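PDB 3UGS: undecaprenyl pyrophosphate synthase, which catalyses the condensation of isopentenyl diphosphate with an allylic diphosphate to build undecaprenyl diphosphate, using magnesium ions and acting as a homodimer. Local coordinates for the interface of chains A and B. Numbering follows the deposited sequence. Chains: chain A/B, Undecaprenyl pyrophosphate synthase.

The interface of chains A and B. Residues chain A 190-192; chain B 62, 181-183, 186.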
# COMPACT_ATOMS: atom_id res chain seq x y z
N SER A 190 5.56 -1.37 -0.72
CA SER A 190 5.75 -0.21 -1.61
C SER A 190 5.88 -0.65 -3.06
O SER A 190 5.24 -0.08 -3.96
CB SER A 190 6.94 0.68 -1.23
OG SER A 190 8.10 -0.07 -1.09
N TYR A 191 6.75 -1.65 -3.23
CA TYR A 191 6.99 -2.32 -4.53
C TYR A 191 6.53 -3.81 -4.66
O TYR A 191 6.90 -4.54 -5.57
CB TYR A 191 8.46 -2.21 -4.91
CG TYR A 191 8.76 -0.83 -5.41
CD1 TYR A 191 8.46 -0.47 -6.73
CD2 TYR A 191 9.27 0.14 -4.56
CE1 TYR A 191 8.70 0.83 -7.20
CE2 TYR A 191 9.50 1.43 -5.02
CZ TYR A 191 9.21 1.76 -6.33
OH TYR A 191 9.46 3.05 -6.75
N ALA A 192 5.72 -4.23 -3.72
CA ALA A 192 5.12 -5.56 -3.76
C ALA A 192 4.18 -5.72 -4.99
O ALA A 192 3.37 -4.87 -5.34
CB ALA A 192 4.39 -5.88 -2.48
N GLU B 62 12.63 6.73 -6.59
CA GLU B 62 13.43 5.63 -7.16
C GLU B 62 13.78 5.82 -8.64
O GLU B 62 14.74 5.24 -9.15
CB GLU B 62 12.75 4.26 -7.01
CG GLU B 62 12.75 3.69 -5.60
CD GLU B 62 11.80 4.47 -4.74
OE1 GLU B 62 12.31 5.01 -3.74
OE2 GLU B 62 10.57 4.63 -5.12
N LEU B 181 1.76 -0.78 -6.28
CA LEU B 181 1.64 0.65 -5.91
C LEU B 181 2.84 1.51 -6.26
O LEU B 181 2.76 2.74 -6.41
CB LEU B 181 1.31 0.80 -4.43
CG LEU B 181 -0.07 0.24 -4.06
CD1 LEU B 181 -0.39 0.61 -2.61
CD2 LEU B 181 -1.17 0.74 -4.99
N SER B 182 3.97 0.85 -6.38
CA SER B 182 5.24 1.52 -6.68
C SER B 182 5.47 2.79 -5.86
O SER B 182 5.82 3.84 -6.39
CB SER B 182 5.31 1.87 -8.16
OG SER B 182 5.27 0.73 -8.97
N ASN B 183 5.27 2.65 -4.55
CA ASN B 183 5.65 3.70 -3.60
C ASN B 183 4.83 4.99 -3.73
O ASN B 183 5.28 6.07 -3.45
CB ASN B 183 7.15 4.00 -3.76
CG ASN B 183 7.79 4.62 -2.51
OD1 ASN B 183 7.23 4.54 -1.42
ND2 ASN B 183 8.93 5.30 -2.70
N LEU B 186 1.22 5.55 -0.04
CA LEU B 186 1.00 4.26 0.69
C LEU B 186 0.14 4.49 1.92
O LEU B 186 -0.84 3.82 2.17
CB LEU B 186 2.32 3.60 1.12
CG LEU B 186 3.35 3.18 0.04
CD1 LEU B 186 4.58 2.48 0.69
CD2 LEU B 186 2.76 2.27 -1.02
O HOH W 1 3.03 -2.28 -4.71
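The A:Ser190-A:Ala192 loop, which runs into strand 193-197, meets the B:Leu181-B:Leu186 loop and B:Glu62 of 3-10 helix 61-65. This is part of the two-fold homodimer interface.

A:Tyr191 carries much of the contact. Its CG lies beside the backbone N (chi1 -76°), and the ring reaches over the backbone of B:Ser182. B:Ser182 CA sits over one ring face, 4.0 Å from the centroid of A:Tyr191, as a CH-pi contact. B:Asn183 CB packs 3.7 Å from A:Tyr191 CE2. Its amide is inclined to the ring by 50°.

The phenol OH of A:Tyr191 donates a hydrogen bond to B:Glu62 OE2, a carboxylate oxygen, at 2.5 Å. OE2 lies at the ring edge, in its plane, while the carboxylate stands nearly perpendicular to the ring. The phenol meets the anti lone pair of B:Glu62 OE2, away from the other carboxylate oxygen. On the syn side, B:Asn183 ND2 donates to the same B:Glu62 OE2 at 3.0 Å, somewhat out of the carboxylate plane. With CG anti to the backbone N (chi1 -157°), B:Asn183 turns its amide toward B:Glu62. These two donors, one from each chain, hold the carboxylate oxygen in place.

The backbone is joined as well. B:Asn183 N donates to A:Ser190 O at 2.8 Å, from above the carbonyl plane. The N-H of B:Ser182, though near this oxygen, points away. Water 1 bridges B:Leu181 N and A:Ala192 O. A:Ser190 CB also rests on methyl CD1 of B:Leu186 at 3.5 Å.

B:Ser182 lines the ligand pocket, and B:Glu62 and B:Leu181 are probable substrate-binding residues, so the partner chain may help to shape the site. The patch lies in the middle of the dimer, its centre about 13 Å from B:Asp15 and 11 Å from B:Asn63, the probable catalytic residues, where the chain A loop that leads into strand 193-197 meets the chain B loop after strand 171-175 and the 3-10 turn after strand 53-60.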